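Local atomic coordinates of chemotactic transducer PctC (Pseudomonas aeruginosa, PDB entry 5LTV), a protein that binds gamma-aminobutyrate in its Cache-type ligand-binding domain, probably passing the signal on to control bacterial chemotaxis. Residues L38-I41 / G42-A46; A122-K125 / D126-A130; L199-D203 / S204-L208. All blocks are in the same frame, centred on the assembly; numbering follows the deposited sequence. Where two conformers were deposited one is given.

Along the chain the three contacts come in series, each within a single continuous stretch of a double-Cache ligand-binding domain, whose two five-stranded antiparallel sheets share the strand order 2-1-5-4-3. Contact 1 is on the long helix 34-68, against strands 237-242 and 251-256 of the second sheet. Contact 2 is the short helix 122-130, packed on strands 147-157 and 160-170 of the first sheet. Contact 3 lies at the end of edge strand 198-200 and in the loop that follows. Centres of contacts 1 and 2 lie about 32 Å apart; contact 3 is about 20 Å from contact 1 and 24 Å from contact 2. Of the three, contact 2 holds a residue of the ligand pocket, Trp123.

Contact 1 of 3, residues L38-I41 / G42-A46; sequences LGEI and GTLTA
Thr43 and Thr45 each turn a hydroxyl back onto a carbonyl one helical turn earlier, and these two side-chain bonds set this piece of helix apart from a plain run of backbone pairs. Thr43 OG1 gives its proton to Gly39 O at 2.9 Å, arriving almost in line with the C=O bond. Thr43 N also bonds to Gly39 O, at 3.2 Å, but sits well above the carbonyl plane. Thr45 likewise gives Ile41 O two hydrogen bonds, though differently placed. The hydroxyl bond, Thr45 OG1 to Ile41 O, is short at 2.6 Å, with the donor standing above the carbonyl plane. The backbone bond, Thr45 N to Ile41 O at 2.8 Å, comes from the opposite face of that plane. In both threonines OG1 lies beside the residue's own backbone N (chi1 -69° and -60°), which folds the hydroxyl back along the helix. Each of these carbonyls thus takes two donors.

The remaining polar links are ordinary i to i+4 helix bonds, Gly42 N to Leu38 O and Leu44 N to Glu40 O.

The van der Waals contacts are looser. Ile41 CG2 passes obliquely by Thr45 OG1 at 3.7 Å, and Leu44 CG lies 3.5 Å from Glu40 O.

All this belongs to the early part of helix 34-68, the long N-terminal helix of the double-Cache fold. Its inner side rests on the second sheet: Ile41 touches Leu255 and Thr45 touches Val253 on strand 251-256, Leu38 meets Phe237 on strand 237-242, and Ala46 bridges the two strands through Val253 and Thr241.

Contact 2 of 3, residues A122-K125 / D126-A130; sequences AWYK and DALAA. With ABU (gamma-amino-butanoic acid), chain H.
Tyr124 and Leu128, one turn apart on the same helix, carry the apolar contact here: Leu128 CD1 comes to 3.5 Å from Tyr124 CE2, approaching the ring at a slant as the two side chains pass. Tyr124 swings CG away from its backbone N (chi1 -175°), carrying the outer part of the ring back toward Leu128. In the backbone, Leu128 N is bonded to Tyr124 O at 3.1 Å.

Trp123 takes a different direction. With CG between the backbone N and carbonyl carbon (chi1 60°), its indole extends toward the ligand, while CB of Tyr124 lies 3.9 Å above one face near the rim. Trp123 NE1 points from the ring edge at the ligand carboxylate, giving a nearly straight hydrogen bond of 2.9 Å to OXT of gamma-aminobutyrate in the indole plane. Tyr95 meets the same tryptophan edge to face, and Tyr116 OH and Arg121 NE also bond to the ligand.

On the exposed side, Asp126 N bonds to Ala122 O at 2.9 Å, and Ala129 N similarly to Lys125 O.

Helix 122-130 lies against the first sheet. Val164 of strand 160-170 receives Trp123, Tyr124, Ala127 and Leu128 together; on strand 147-157, Ser152 touches Ala127 and bonds through OG to Trp123 O, and Pro154 touches Leu128.

Contact 3 of 3, residues L199-D203 / S204-L208; sequences LLHPD and SGLVL
His201 and Leu206 meet across a local bend of the chain, where it leaves edge strand 198-200 of the second sheet and doubles back through a short 3-10 segment, 204-206. Their side chains lie alongside one another and point the same way. Leu206 CD1 sits over one face of the imidazole, 3.8 Å from the ring centroid of His201 and 18° off the ring normal, a CH-pi contact displaced toward the CE1-NE2 rim. The imidazole is also held at its edge: Asp203 N donates to His201 ND1 at 3.0 Å, within 2° of the ring plane. This bond helps fix the ring's rotation and makes ND1 an acceptor; NE2 has a weak bond to Tyr215 OH. The rings of Tyr188 and Phe190 meet the histidine as well.

Upstream, Leu199 and Leu200 form a classic beta bulge opposite Leu191 on strand 188-193.

Asp203 stands just before the 3-10 segment, and its carbonyl oxygen accepts Leu206 N at 2.7 Å, an i to i+3 bond with the donor above the carbonyl plane; a second i to i+3 bond runs from Val207 N to Ser204 O. The Asp203 carboxylate, with CG anti to N (chi1 -173°), swings across so that OD1 receives a weak bond from Gly205 N at 3.3 Å, while OD2 lies near Leu206 CG. A water links Pro202 O and Ser204 N across the bend.

Val207 turns its methyls back onto the strand end, CG2 lying 3.8 Å from Leu199 O and close to His201 N. Helix 171-178 touches both parts of the turn, with Leu171 packed on Leu200 and Val207. Pro138 of the first sheet meets Leu199 and Leu208.

Contact 1 of 3, residues L38-I41 / G42-A46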
loop_
_atom_site.group_PDB
_atom_site.type_symbol
_atom_site.label_atom_id
_atom_site.label_comp_id
_atom_site.label_asym_id
_atom_site.label_seq_id
_atom_site.Cartn_x
_atom_site.Cartn_y
_atom_site.Cartn_z
ATOM N N LEU A 38 -18.934 -17.117 -6.610
ATOM C CA LEU A 38 -17.807 -16.603 -5.838
ATOM C C LEU A 38 -16.631 -16.254 -6.756
ATOM O O LEU A 38 -15.904 -15.281 -6.511
ATOM C CB LEU A 38 -17.391 -17.632 -4.793
ATOM C CG LEU A 38 -18.311 -17.800 -3.599
ATOM C CD1 LEU A 38 -17.729 -18.866 -2.692
ATOM C CD2 LEU A 38 -18.515 -16.480 -2.843
ATOM N N GLY A 39 -16.427 -17.048 -7.820
ATOM C CA GLY A 39 -15.377 -16.739 -8.779
ATOM C C GLY A 39 -15.599 -15.415 -9.494
ATOM O O GLY A 39 -14.639 -14.709 -9.820
ATOM N N GLU A 40 -16.861 -15.060 -9.745
ATOM C CA GLU A 40 -17.171 -13.801 -10.407
ATOM C C GLU A 40 -17.043 -12.620 -9.455
ATOM O O GLU A 40 -16.556 -11.553 -9.845
ATOM C CB GLU A 40 -18.579 -13.846 -10.996
ATOM C CG GLU A 40 -18.878 -12.695 -11.944
ATOM C CD GLU A 40 -17.966 -12.690 -13.162
ATOM O OE1 GLU A 40 -18.206 -13.479 -14.104
ATOM O OE2 GLU A 40 -16.998 -11.900 -13.169
ATOM N N ILE A 41 -17.478 -12.789 -8.208
ATOM C CA ILE A 41 -17.364 -11.706 -7.240
ATOM C C ILE A 41 -15.916 -11.463 -6.878
ATOM O O ILE A 41 -15.493 -10.320 -6.703
ATOM C CB ILE A 41 -18.200 -12.028 -5.994
ATOM C CG1 ILE A 41 -19.639 -12.317 -6.413
ATOM C CG2 ILE A 41 -18.048 -10.909 -4.907
ATOM C CD1 ILE A 41 -20.598 -12.160 -5.314
ATOM N N GLY A 42 -15.140 -12.532 -6.729
ATOM C CA GLY A 42 -13.723 -12.368 -6.455
ATOM C C GLY A 42 -13.001 -11.635 -7.567
ATOM O O GLY A 42 -12.136 -10.799 -7.308
ATOM N N THR A 43 -13.356 -11.935 -8.817
ATOM C CA THR A 43 -12.754 -11.259 -9.953
ATOM C C THR A 43 -13.077 -9.771 -9.935
ATOM O O THR A 43 -12.177 -8.928 -10.033
ATOM C CB THR A 43 -13.250 -11.906 -11.243
ATOM O OG1 THR A 43 -12.691 -13.217 -11.347
ATOM C CG2 THR A 43 -12.839 -11.105 -12.448
ATOM N N LEU A 44 -14.357 -9.433 -9.795
ATOM C CA LEU A 44 -14.749 -8.035 -9.753
ATOM C C LEU A 44 -14.206 -7.336 -8.512
ATOM O O LEU A 44 -13.981 -6.124 -8.544
ATOM C CB LEU A 44 -16.272 -7.924 -9.796
ATOM C CG LEU A 44 -16.907 -8.364 -11.119
ATOM C CD1 LEU A 44 -18.438 -8.246 -11.073
ATOM C CD2 LEU A 44 -16.318 -7.605 -12.308
ATOM N N THR A 45 -14.035 -8.068 -7.399
ATOM C CA THR A 45 -13.509 -7.443 -6.182
ATOM C C THR A 45 -12.037 -7.114 -6.355
ATOM O O THR A 45 -11.589 -6.031 -5.969
ATOM C CB THR A 45 -13.720 -8.353 -4.972
ATOM O OG1 THR A 45 -15.115 -8.588 -4.815
ATOM C CG2 THR A 45 -13.228 -7.704 -3.715
ATOM N N ALA A 46 -11.300 -8.014 -7.016
ATOM C CA ALA A 46 -9.886 -7.802 -7.273
ATOM C C ALA A 46 -9.671 -6.680 -8.275
ATOM O O ALA A 46 -8.785 -5.838 -8.096
ATOM C CB ALA A 46 -9.245 -9.089 -7.781
#

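Contact 2 of 3, residues A122-K125 / D126-A130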
loop_
_atom_site.group_PDB
_atom_site.type_symbol
_atom_site.label_atom_id
_atom_site.label_comp_id
_atom_site.label_asym_id
_atom_site.label_seq_id
_atom_site.Cartn_x
_atom_site.Cartn_y
_atom_site.Cartn_z
ATOM N N ALA A 122 11.812 1.109 6.244
ATOM C CA ALA A 122 11.654 0.110 5.184
ATOM C C ALA A 122 11.082 0.692 3.901
ATOM O O ALA A 122 11.418 0.212 2.811
ATOM C CB ALA A 122 10.774 -1.048 5.660
ATOM N N TRP A 123 10.188 1.687 3.991
ATOM C CA TRP A 123 9.622 2.216 2.750
ATOM C C TRP A 123 10.676 2.975 1.970
ATOM O O TRP A 123 10.588 3.093 0.742
ATOM C CB TRP A 123 8.417 3.122 3.033
ATOM C CG TRP A 123 8.728 4.340 3.901
ATOM C CD1 TRP A 123 8.502 4.445 5.226
ATOM C CD2 TRP A 123 9.293 5.602 3.482
ATOM N NE1 TRP A 123 8.878 5.705 5.684
ATOM C CE2 TRP A 123 9.377 6.429 4.639
ATOM C CE3 TRP A 123 9.731 6.116 2.252
ATOM C CZ2 TRP A 123 9.876 7.734 4.600
ATOM C CZ3 TRP A 123 10.211 7.421 2.203
ATOM C CH2 TRP A 123 10.288 8.218 3.378
ATOM N N TYR A 124 11.689 3.473 2.675
ATOM C CA TYR A 124 12.799 4.167 2.041
ATOM C C TYR A 124 13.801 3.161 1.464
ATOM O O TYR A 124 14.040 3.119 0.244
ATOM C CB TYR A 124 13.442 5.110 3.072
ATOM C CG TYR A 124 14.525 5.963 2.488
ATOM C CD1 TYR A 124 14.272 7.289 2.165
ATOM C CD2 TYR A 124 15.825 5.465 2.263
ATOM C CE1 TYR A 124 15.297 8.088 1.565
ATOM C CE2 TYR A 124 16.810 6.248 1.709
ATOM C CZ TYR A 124 16.568 7.545 1.355
ATOM O OH TYR A 124 17.568 8.324 0.800
ATOM N N LYS A 125 14.361 2.317 2.337
ATOM C CA LYS A 125 15.392 1.380 1.921
ATOM C C LYS A 125 14.883 0.408 0.855
ATOM O O LYS A 125 15.630 0.052 -0.062
ATOM C CB LYS A 125 15.925 0.621 3.139
ATOM C CG LYS A 125 16.627 1.488 4.129
ATOM C CD LYS A 125 17.258 0.673 5.258
ATOM C CE LYS A 125 16.181 0.066 6.160
ATOM N NZ LYS A 125 16.696 -0.694 7.345
ATOM N N ASP A 126 13.619 -0.018 0.931
ATOM C CA ASP A 126 13.096 -0.909 -0.122
ATOM C C ASP A 126 12.882 -0.180 -1.454
ATOM O O ASP A 126 13.088 -0.772 -2.519
ATOM C CB ASP A 126 11.802 -1.593 0.331
ATOM C CG ASP A 126 12.018 -2.490 1.565
ATOM O OD1 ASP A 126 13.191 -2.676 1.945
ATOM O OD2 ASP A 126 11.036 -2.980 2.162
ATOM N N ALA A 127 12.482 1.097 -1.439
ATOM C CA ALA A 127 12.424 1.812 -2.714
ATOM C C ALA A 127 13.801 1.860 -3.392
ATOM O O ALA A 127 13.912 1.694 -4.621
ATOM C CB ALA A 127 11.887 3.237 -2.509
ATOM N N LEU A 128 14.858 2.113 -2.607
ATOM C CA LEU A 128 16.183 2.214 -3.194
ATOM C C LEU A 128 16.665 0.855 -3.678
ATOM O O LEU A 128 17.254 0.756 -4.759
ATOM C CB LEU A 128 17.173 2.814 -2.198
ATOM C CG LEU A 128 17.054 4.319 -1.920
ATOM C CD1 LEU A 128 18.254 4.807 -1.138
ATOM C CD2 LEU A 128 16.886 5.120 -3.209
ATOM N N ALA A 129 16.396 -0.205 -2.908
ATOM C CA ALA A 129 16.845 -1.536 -3.304
ATOM C C ALA A 129 16.154 -1.988 -4.590
ATOM O O ALA A 129 16.798 -2.528 -5.495
ATOM C CB ALA A 129 16.604 -2.547 -2.177
ATOM N N ALA A 130 14.853 -1.733 -4.717
ATOM C CA ALA A 130 14.154 -2.117 -5.932
ATOM C C ALA A 130 14.379 -1.161 -7.097
ATOM O O ALA A 130 14.132 -1.552 -8.232
ATOM C CB ALA A 130 12.661 -2.241 -5.651
HETATM N N ABU H . 3.403 9.402 7.144
HETATM C CD ABU H . 4.114 8.318 7.876
HETATM C CB ABU H . 5.598 8.554 7.960
HETATM C CG ABU H . 6.427 7.372 7.486
HETATM C C ABU H . 7.062 6.412 8.477
HETATM O O ABU H . 6.308 5.727 9.212
HETATM O OXT ABU H . 8.320 6.295 8.460
#

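Contact 3 of 3, residues L199-D203 / S204-L208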
loop_
_atom_site.group_PDB
_atom_site.type_symbol
_atom_site.label_atom_id
_atom_site.label_comp_id
_atom_site.label_asym_id
_atom_site.label_seq_id
_atom_site.Cartn_x
_atom_site.Cartn_y
_atom_site.Cartn_z
ATOM N N LEU A 199 -3.064 -8.958 5.113
ATOM C CA LEU A 199 -2.738 -7.565 4.827
ATOM C C LEU A 199 -3.878 -6.622 5.150
ATOM O O LEU A 199 -3.653 -5.520 5.646
ATOM C CB LEU A 199 -2.383 -7.393 3.345
ATOM C CG LEU A 199 -1.436 -8.433 2.753
ATOM C CD1 LEU A 199 -1.370 -8.225 1.278
ATOM C CD2 LEU A 199 -0.063 -8.366 3.414
ATOM N N LEU A 200 -5.094 -7.016 4.815
ATOM C CA LEU A 200 -6.283 -6.272 5.167
ATOM C C LEU A 200 -7.286 -7.275 5.671
ATOM O O LEU A 200 -7.354 -8.392 5.144
ATOM C CB LEU A 200 -6.868 -5.586 3.997
ATOM C CG LEU A 200 -6.038 -4.625 3.141
ATOM C CD1 LEU A 200 -6.831 -4.327 1.873
ATOM C CD2 LEU A 200 -5.680 -3.389 3.929
ATOM N N HIS A 201 -8.095 -6.868 6.651
ATOM C CA HIS A 201 -9.104 -7.745 7.250
ATOM C C HIS A 201 -10.112 -6.930 8.057
ATOM O O HIS A 201 -9.734 -6.009 8.786
ATOM C CB HIS A 201 -8.438 -8.808 8.143
ATOM C CG HIS A 201 -9.274 -10.029 8.353
ATOM N ND1 HIS A 201 -10.401 -10.031 9.152
ATOM C CD2 HIS A 201 -9.175 -11.280 7.840
ATOM C CE1 HIS A 201 -10.950 -11.234 9.134
ATOM N NE2 HIS A 201 -10.231 -12.011 8.341
ATOM N N PRO A 202 -11.402 -7.221 7.939
ATOM C CA PRO A 202 -12.390 -6.479 8.742
ATOM C C PRO A 202 -12.161 -6.616 10.252
ATOM O O PRO A 202 -12.510 -5.712 11.028
ATOM C CB PRO A 202 -13.721 -7.089 8.298
ATOM C CG PRO A 202 -13.416 -7.648 6.904
ATOM C CD PRO A 202 -12.022 -8.146 6.976
ATOM N N ASP A 203 -11.555 -7.711 10.689
ATOM C CA ASP A 203 -11.033 -7.836 12.048
ATOM C C ASP A 203 -9.592 -7.312 12.075
ATOM O O ASP A 203 -8.634 -8.067 11.842
ATOM C CB ASP A 203 -11.107 -9.285 12.509
ATOM C CG ASP A 203 -10.729 -9.445 13.963
ATOM O OD1 ASP A 203 -10.296 -8.434 14.586
ATOM O OD2 ASP A 203 -10.831 -10.594 14.462
ATOM N N SER A 204 -9.441 -6.022 12.420
ATOM C CA SER A 204 -8.150 -5.341 12.353
ATOM C C SER A 204 -7.065 -6.083 13.122
ATOM O O SER A 204 -5.891 -6.033 12.734
ATOM C CB SER A 204 -8.288 -3.900 12.882
ATOM O OG SER A 204 -8.508 -3.888 14.293
ATOM N N GLY A 205 -7.426 -6.767 14.213
ATOM C CA GLY A 205 -6.454 -7.563 14.948
ATOM C C GLY A 205 -5.798 -8.656 14.124
ATOM O O GLY A 205 -4.680 -9.080 14.445
ATOM N N LEU A 206 -6.461 -9.124 13.062
ATOM C CA LEU A 206 -5.872 -10.189 12.263
ATOM C C LEU A 206 -4.894 -9.663 11.220
ATOM O O LEU A 206 -4.216 -10.466 10.573
ATOM C CB LEU A 206 -6.966 -11.020 11.595
ATOM C CG LEU A 206 -7.793 -11.929 12.496
ATOM C CD1 LEU A 206 -8.809 -12.680 11.662
ATOM C CD2 LEU A 206 -6.874 -12.885 13.224
ATOM N N VAL A 207 -4.779 -8.339 11.078
ATOM C CA VAL A 207 -3.809 -7.774 10.151
ATOM C C VAL A 207 -2.395 -8.132 10.586
ATOM O O VAL A 207 -2.043 -8.019 11.763
ATOM C CB VAL A 207 -4.002 -6.257 10.022
ATOM C CG1 VAL A 207 -2.752 -5.624 9.439
ATOM C CG2 VAL A 207 -5.193 -5.992 9.103
ATOM N N LEU A 208 -1.583 -8.574 9.622
ATOM C CA LEU A 208 -0.190 -9.002 9.767
ATOM C C LEU A 208 -0.048 -10.329 10.499
ATOM O O LEU A 208 1.083 -10.739 10.798
ATOM C CB LEU A 208 0.704 -7.955 10.455
ATOM C CG LEU A 208 0.961 -6.656 9.687
ATOM C CD1 LEU A 208 2.094 -5.869 10.329
ATOM C CD2 LEU A 208 1.262 -6.919 8.203
HETATM O O HOH W 1 -11.869 -4.165 13.519
#